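Local coordinates for PatF (Prochloron didemni, PDB 4BG2), which is of unproven activity but is linked to patellamide (cyanobactin) biosynthesis and has a prenyltransferase-like barrel fold, at residues G64-N70 and N118-H124; S132-I138 and I176-F182. All blocks are in the same frame, centred on the assembly; numbering follows the deposited sequence. Where two conformers were deposited one is given.

Contact 1: residues G64-N70 and N118-H124; sequences GRYEVCN and NNTIGVH
Build residues 64-70 and 121-124 as two antiparallel strands, axes 4.7 Å apart at 178°. At Gly-64, on the strand that already runs from residue 60, O lies 3.5 Å from His-124 CA. Arg-65 (chi1 m) makes a non-hydrogen-bonded pair with His-124, CA to CA 4.3 Å; its guanidinium lies over a face of the imidazole, NH1 3.5 Å from ND1, while NE bonds to Ser-53 on the next strand. Tyr-66 pairs with Val-123 through Tyr-66 N to Val-123 O and Val-123 N to Tyr-66 O, both 3.1 Å, and its side chain lies on the other face, touching Leu-34 and Phe-37 of helix 34-42. Glu-67 (m, m) returns to the Arg-65 side. In the conformer given, Thr-120 OG1, which also hydrogen-bonds to Tyr-137 N, donates to Glu-67 OE1 (3.2 Å) and His-124 NE2 to Glu-67 OE2 (3.0 Å), spanning Gly-122, where a CB would strike OE1. Val-68 completes the regular pairing with Ile-121: Val-68 N to Ile-121 O and Ile-121 N to Val-68 O, both 2.9 Å. Beyond it the partner strand breaks at Thr-120. Cys-69 CB still packs 3.8 Å from Thr-120 CG2, but at Asn-70 a water takes over, 3.0 Å from Asn-70 N and 3.1 Å from Asn-119 O. The two faces thus differ: Tyr-66, Val-68, Ile-121 and Val-123 face the helices of this prenyltransferase-like barrel, whereas Arg-65, Glu-67 and His-124 give its inner wall a buried polar network.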
loop_
_atom_site.group_PDB
_atom_site.type_symbol
_atom_site.label_atom_id
_atom_site.label_comp_id
_atom_site.label_asym_id
_atom_site.label_seq_id
_atom_site.Cartn_x
_atom_site.Cartn_y
_atom_site.Cartn_z
ATOM N N GLY A 64 -11.429 3.595 5.771
ATOM C CA GLY A 64 -11.406 2.140 5.982
ATOM C C GLY A 64 -10.416 1.448 5.056
ATOM O O GLY A 64 -10.815 0.658 4.205
ATOM N N ARG A 65 -9.128 1.742 5.247
ATOM C CA ARG A 65 -8.053 1.287 4.381
ATOM C C ARG A 65 -6.882 0.753 5.205
ATOM O O ARG A 65 -6.284 1.501 6.012
ATOM C CB ARG A 65 -7.556 2.423 3.494
ATOM C CG ARG A 65 -8.613 3.033 2.602
ATOM C CD ARG A 65 -8.222 4.427 2.144
ATOM N NE ARG A 65 -6.902 4.408 1.523
ATOM C CZ ARG A 65 -6.673 4.126 0.253
ATOM N NH1 ARG A 65 -7.669 3.867 -0.591
ATOM N NH2 ARG A 65 -5.427 4.099 -0.182
ATOM N N TYR A 66 -6.565 -0.529 5.010
ATOM C CA TYR A 66 -5.495 -1.200 5.724
ATOM C C TYR A 66 -4.707 -2.136 4.837
ATOM O O TYR A 66 -5.283 -2.865 4.004
ATOM C CB TYR A 66 -6.080 -2.074 6.818
ATOM C CG TYR A 66 -7.043 -1.363 7.718
ATOM C CD1 TYR A 66 -6.580 -0.601 8.781
ATOM C CD2 TYR A 66 -8.422 -1.478 7.535
ATOM C CE1 TYR A 66 -7.453 0.055 9.618
ATOM C CE2 TYR A 66 -9.307 -0.838 8.390
ATOM C CZ TYR A 66 -8.806 -0.067 9.427
ATOM O OH TYR A 66 -9.650 0.602 10.296
ATOM N N GLU A 67 -3.397 -2.151 5.044
ATOM C CA GLU A 67 -2.523 -3.200 4.527
ATOM C C GLU A 67 -1.818 -3.820 5.733
ATOM O O GLU A 67 -1.219 -3.112 6.530
ATOM C CB GLU A 67 -1.434 -2.661 3.581
ATOM C CG GLU A 67 -1.860 -2.016 2.302
ATOM C CD GLU A 67 -2.833 -2.853 1.514
ATOM O OE1 GLU A 67 -2.703 -4.177 1.358
ATOM O OE2 GLU A 67 -3.698 -2.103 1.071
ATOM N N VAL A 68 -1.879 -5.151 5.835
ATOM C CA VAL A 68 -1.237 -5.888 6.890
ATOM C C VAL A 68 -0.287 -6.932 6.320
ATOM O O VAL A 68 -0.610 -7.659 5.350
ATOM C CB VAL A 68 -2.294 -6.573 7.757
ATOM C CG1 VAL A 68 -1.630 -7.360 8.892
ATOM C CG2 VAL A 68 -3.247 -5.535 8.332
ATOM N N CYS A 69 0.891 -7.033 6.910
ATOM C CA CYS A 69 1.766 -8.152 6.572
ATOM C C CYS A 69 2.732 -8.483 7.686
ATOM O O CYS A 69 3.011 -7.659 8.562
ATOM C CB CYS A 69 2.551 -7.868 5.288
ATOM S SG CYS A 69 3.775 -6.530 5.426
ATOM N N ASN A 70 3.263 -9.699 7.606
ATOM C CA ASN A 70 4.309 -10.130 8.487
ATOM C C ASN A 70 5.554 -9.299 8.204
ATOM O O ASN A 70 5.897 -9.047 7.056
ATOM C CB ASN A 70 4.572 -11.629 8.300
ATOM C CG ASN A 70 5.665 -12.128 9.198
ATOM O OD1 ASN A 70 6.837 -11.811 8.996
ATOM N ND2 ASN A 70 5.295 -12.891 10.219
ATOM N N ASN A 118 7.245 -11.222 0.689
ATOM C CA ASN A 118 5.897 -11.584 1.105
ATOM C C ASN A 118 4.898 -10.919 0.208
ATOM O O ASN A 118 5.257 -10.137 -0.681
ATOM C CB ASN A 118 5.633 -11.181 2.562
ATOM C CG ASN A 118 5.620 -9.663 2.787
ATOM O OD1 ASN A 118 5.152 -8.881 1.962
ATOM N ND2 ASN A 118 6.070 -9.258 3.949
ATOM N N ASN A 119 3.643 -11.230 0.455
ATOM C CA ASN A 119 2.540 -10.381 0.031
ATOM C C ASN A 119 1.800 -9.879 1.269
ATOM O O ASN A 119 1.893 -10.479 2.322
ATOM C CB ASN A 119 1.610 -11.110 -0.915
ATOM C CG ASN A 119 0.891 -12.271 -0.250
ATOM O OD1 ASN A 119 1.405 -13.398 -0.201
ATOM N ND2 ASN A 119 -0.290 -11.999 0.273
ATOM N N THR A 120 1.111 -8.756 1.131
ATOM C CA THR A 120 0.271 -8.229 2.178
ATOM C C THR A 120 -1.150 -8.757 1.982
ATOM O O THR A 120 -1.465 -9.390 0.973
ATOM C CB THR A 120 0.155 -6.684 2.090
ATOM O OG1 THR A 120 -0.432 -6.343 0.852
ATOM C CG2 THR A 120 1.496 -6.007 2.161
ATOM N N ILE A 121 -2.026 -8.462 2.927
ATOM C CA ILE A 121 -3.430 -8.471 2.607
ATOM C C ILE A 121 -4.014 -7.157 3.079
ATOM O O ILE A 121 -3.631 -6.613 4.101
ATOM C CB ILE A 121 -4.216 -9.657 3.224
ATOM C CG1 ILE A 121 -3.990 -9.777 4.711
ATOM C CG2 ILE A 121 -3.829 -10.970 2.543
ATOM C CD1 ILE A 121 -5.013 -10.630 5.405
ATOM N N GLY A 122 -5.000 -6.693 2.346
ATOM C CA GLY A 122 -5.592 -5.441 2.639
ATOM C C GLY A 122 -6.937 -5.283 2.024
ATOM O O GLY A 122 -7.302 -6.014 1.097
ATOM N N VAL A 123 -7.680 -4.330 2.581
ATOM C CA VAL A 123 -8.963 -3.925 2.074
ATOM C C VAL A 123 -9.031 -2.402 2.061
ATOM O O VAL A 123 -8.552 -1.742 2.992
ATOM C CB VAL A 123 -10.149 -4.452 2.920
ATOM C CG1 VAL A 123 -10.285 -5.942 2.762
ATOM C CG2 VAL A 123 -10.035 -4.074 4.392
ATOM N N HIS A 124 -9.671 -1.872 1.034
ATOM C CA HIS A 124 -10.031 -0.468 0.958
ATOM C C HIS A 124 -11.540 -0.352 0.792
ATOM O O HIS A 124 -12.096 -0.688 -0.265
ATOM C CB HIS A 124 -9.327 0.229 -0.222
ATOM C CG HIS A 124 -7.826 0.177 -0.158
ATOM N ND1 HIS A 124 -7.033 0.480 -1.240
ATOM C CD2 HIS A 124 -6.979 -0.139 0.846
ATOM C CE1 HIS A 124 -5.760 0.381 -0.902
ATOM N NE2 HIS A 124 -5.700 -0.032 0.352
HETATM O O HOH W 1 7.090 -11.867 5.812
HETATM O O HOH W 2 2.555 -11.410 5.226
#

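Contact 2: residues S132-I138 and I176-F182; sequences SSVMLYI and IGFELFF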
loop_
_atom_site.group_PDB
_atom_site.type_symbol
_atom_site.label_atom_id
_atom_site.label_comp_id
_atom_site.label_asym_id
_atom_site.label_seq_id
_atom_site.Cartn_x
_atom_site.Cartn_y
_atom_site.Cartn_z
ATOM N N SER A 132 -15.474 -0.662 -3.221
ATOM C CA SER A 132 -14.542 -1.193 -2.256
ATOM C C SER A 132 -13.664 -2.201 -2.935
ATOM O O SER A 132 -13.982 -2.655 -4.022
ATOM C CB SER A 132 -15.308 -1.795 -1.073
ATOM O OG SER A 132 -16.019 -0.747 -0.419
ATOM N N SER A 133 -12.536 -2.526 -2.328
ATOM C CA SER A 133 -11.595 -3.404 -2.973
ATOM C C SER A 133 -10.822 -4.230 -1.982
ATOM O O SER A 133 -10.735 -3.895 -0.788
ATOM C CB SER A 133 -10.604 -2.565 -3.825
ATOM O OG SER A 133 -9.826 -1.729 -2.971
ATOM N N VAL A 134 -10.233 -5.308 -2.494
ATOM C CA VAL A 134 -9.145 -6.004 -1.815
ATOM C C VAL A 134 -7.850 -5.464 -2.446
ATOM O O VAL A 134 -7.781 -5.232 -3.667
ATOM C CB VAL A 134 -9.248 -7.535 -1.976
ATOM C CG1 VAL A 134 -7.984 -8.225 -1.498
ATOM C CG2 VAL A 134 -10.410 -8.054 -1.173
HETATM N N MSE A 135 -6.857 -5.210 -1.600
HETATM C CA MSE A 135 -5.580 -4.668 -2.037
HETATM C C MSE A 135 -4.525 -5.630 -1.606
HETATM O O MSE A 135 -4.468 -6.056 -0.449
HETATM C CB MSE A 135 -5.361 -3.293 -1.383
HETATM C CG MSE A 135 -4.058 -2.625 -1.837
HETATM SE SE MSE A 135 -4.303 -1.797 -3.605
HETATM C CE MSE A 135 -2.893 -2.756 -4.549
ATOM N N LEU A 136 -3.690 -6.022 -2.547
ATOM C CA LEU A 136 -2.636 -6.986 -2.283
ATOM C C LEU A 136 -1.334 -6.452 -2.854
ATOM O O LEU A 136 -1.244 -6.172 -4.042
ATOM C CB LEU A 136 -2.963 -8.321 -2.940
ATOM C CG LEU A 136 -4.330 -8.934 -2.581
ATOM C CD1 LEU A 136 -4.706 -10.057 -3.526
ATOM C CD2 LEU A 136 -4.369 -9.463 -1.164
ATOM N N TYR A 137 -0.308 -6.354 -2.010
ATOM C CA TYR A 137 0.979 -5.906 -2.468
ATOM C C TYR A 137 1.958 -7.061 -2.384
ATOM O O TYR A 137 1.978 -7.773 -1.390
ATOM C CB TYR A 137 1.479 -4.742 -1.596
ATOM C CG TYR A 137 0.754 -3.443 -1.832
ATOM C CD1 TYR A 137 0.974 -2.721 -3.000
ATOM C CD2 TYR A 137 -0.122 -2.913 -0.881
ATOM C CE1 TYR A 137 0.340 -1.512 -3.228
ATOM C CE2 TYR A 137 -0.768 -1.700 -1.113
ATOM C CZ TYR A 137 -0.523 -1.012 -2.292
ATOM O OH TYR A 137 -1.136 0.182 -2.550
ATOM N N ILE A 138 2.791 -7.198 -3.411
ATOM C CA ILE A 138 3.917 -8.097 -3.380
ATOM C C ILE A 138 5.161 -7.258 -3.076
ATOM O O ILE A 138 5.482 -6.327 -3.812
ATOM C CB ILE A 138 4.124 -8.782 -4.751
ATOM C CG1 ILE A 138 2.830 -9.395 -5.270
ATOM C CG2 ILE A 138 5.261 -9.802 -4.708
ATOM C CD1 ILE A 138 2.327 -10.555 -4.485
ATOM N N ILE A 176 4.727 -4.573 -6.164
ATOM C CA ILE A 176 3.670 -4.727 -7.154
ATOM C C ILE A 176 2.323 -4.798 -6.438
ATOM O O ILE A 176 2.133 -5.597 -5.526
ATOM C CB ILE A 176 3.883 -5.988 -8.004
ATOM C CG1 ILE A 176 5.225 -5.904 -8.731
ATOM C CG2 ILE A 176 2.736 -6.154 -8.994
ATOM C CD1 ILE A 176 5.723 -7.249 -9.233
ATOM N N GLY A 177 1.402 -3.920 -6.839
ATOM C CA GLY A 177 0.061 -3.832 -6.271
ATOM C C GLY A 177 -0.979 -4.464 -7.182
ATOM O O GLY A 177 -0.911 -4.330 -8.399
ATOM N N PHE A 178 -1.917 -5.185 -6.576
ATOM C CA PHE A 178 -3.067 -5.722 -7.290
ATOM C C PHE A 178 -4.282 -5.242 -6.539
ATOM O O PHE A 178 -4.428 -5.565 -5.360
ATOM C CB PHE A 178 -3.031 -7.251 -7.262
ATOM C CG PHE A 178 -1.870 -7.831 -7.997
ATOM C CD1 PHE A 178 -0.665 -8.064 -7.337
ATOM C CD2 PHE A 178 -1.966 -8.162 -9.345
ATOM C CE1 PHE A 178 0.395 -8.629 -8.002
ATOM C CE2 PHE A 178 -0.906 -8.736 -10.014
ATOM C CZ PHE A 178 0.282 -8.962 -9.345
ATOM N N GLU A 179 -5.117 -4.433 -7.186
ATOM C CA GLU A 179 -6.327 -3.941 -6.560
ATOM C C GLU A 179 -7.519 -4.585 -7.221
ATOM O O GLU A 179 -7.674 -4.509 -8.424
ATOM C CB GLU A 179 -6.462 -2.407 -6.614
ATOM C CG GLU A 179 -7.658 -1.913 -5.800
ATOM C CD GLU A 179 -7.524 -0.469 -5.300
ATOM O OE1 GLU A 179 -6.766 0.300 -5.913
ATOM O OE2 GLU A 179 -8.138 -0.125 -4.264
ATOM N N LEU A 180 -8.354 -5.228 -6.416
ATOM C CA LEU A 180 -9.499 -5.971 -6.914
ATOM C C LEU A 180 -10.784 -5.383 -6.405
ATOM O O LEU A 180 -11.176 -5.628 -5.271
ATOM C CB LEU A 180 -9.395 -7.438 -6.493
ATOM C CG LEU A 180 -8.192 -8.220 -7.051
ATOM C CD1 LEU A 180 -6.892 -7.786 -6.407
ATOM C CD2 LEU A 180 -8.379 -9.706 -6.812
ATOM N N PHE A 181 -11.448 -4.610 -7.255
ATOM C CA PHE A 181 -12.676 -3.957 -6.884
ATOM C C PHE A 181 -13.851 -4.930 -6.936
ATOM O O PHE A 181 -13.870 -5.883 -7.736
ATOM C CB PHE A 181 -12.937 -2.762 -7.778
ATOM C CG PHE A 181 -11.938 -1.649 -7.628
ATOM C CD1 PHE A 181 -12.097 -0.684 -6.643
ATOM C CD2 PHE A 181 -10.864 -1.530 -8.503
ATOM C CE1 PHE A 181 -11.213 0.374 -6.531
ATOM C CE2 PHE A 181 -9.974 -0.471 -8.396
ATOM C CZ PHE A 181 -10.145 0.480 -7.398
ATOM N N PHE A 182 -14.858 -4.643 -6.121
ATOM C CA PHE A 182 -15.988 -5.552 -5.952
ATOM C C PHE A 182 -17.021 -5.468 -7.078
ATOM O O PHE A 182 -17.945 -6.251 -7.106
ATOM C CB PHE A 182 -16.661 -5.327 -4.603
ATOM C CG PHE A 182 -15.773 -5.586 -3.427
ATOM C CD1 PHE A 182 -14.569 -6.244 -3.569
ATOM C CD2 PHE A 182 -16.160 -5.199 -2.174
ATOM C CE1 PHE A 182 -13.747 -6.481 -2.489
ATOM C CE2 PHE A 182 -15.365 -5.456 -1.078
ATOM C CZ PHE A 182 -14.149 -6.094 -1.234
#
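Strand 133-138 runs antiparallel to 176-181 at 168°, with unbroken pairing from Ser-133 opposite Phe-181 to Ile-138 opposite Ile-176; Phe-182 N to Ser-132 O (3.0 Å) adds one more bond beyond the end. A hollow lies over Gly-177, and two neighbours fill it. The Tyr-137 ring settles there with CD1 3.6 Å from Gly-177 CA, and the selenomethionine at Met-135 curls across from the same strand to bring its CE 3.6 Å from that CA and 3.3 Å from Phe-178 O. A CB on Gly-177 would run into both. Further along this face, Met-135 SE rests 3.8 Å from Glu-179 CB, and the extended Glu-179 side chain reaches Ser-133, whose OG donates to OE2 at 2.7 Å. The same carboxylate also meets Arg-187 and His-124. Phe-181 CD1 packs 3.7 Å from Ser-133 CB.

The other face is apolar. Ile-138 CG1 abuts the edge of the Phe-178 ring, 3.7 Å from CE1, and Leu-136 CD1 reaches diagonally to Leu-180 CD1 at 4.3 Å. Phe-182 lays its ring face over Ser-132 O and Ser-133 CA, with CE1 3.9 Å from Val-134 CG2, so it covers the start of the opposite strand. Helices 79-91 and 101-110 pack onto these side chains, with Phe-103 edge-to-face on Phe-178. A greasy outer face under helices and a mixed inner face are what a closed antiparallel barrel ringed by helices produces, as in the PT barrel of the ABBA prenyltransferases.

Overall arrangement
The two contacts are alternate pairings around one barrel, with the 116-124/133-140 pairing between them: the second strand of contact 1 (116-124) is joined to the first strand of contact 2 (133-140) by His-124 O to Ser-133 N and Thr-120 N to Tyr-137 O, both 2.8 Å and probably hydrogen bonds. Both are buried, their centres about 9 Å apart. On the inner wall their polar groups merge, since His-124 bonds to Glu-67 in contact 1 and to Glu-179 in contact 2. Outside, different helices cover them: 34-42 over contact 1, 79-91 and 101-110 over contact 2. Contact 1 frays into a water-bridged end, whereas contact 2 pairs throughout and buries more surface, 719 against 596 Å².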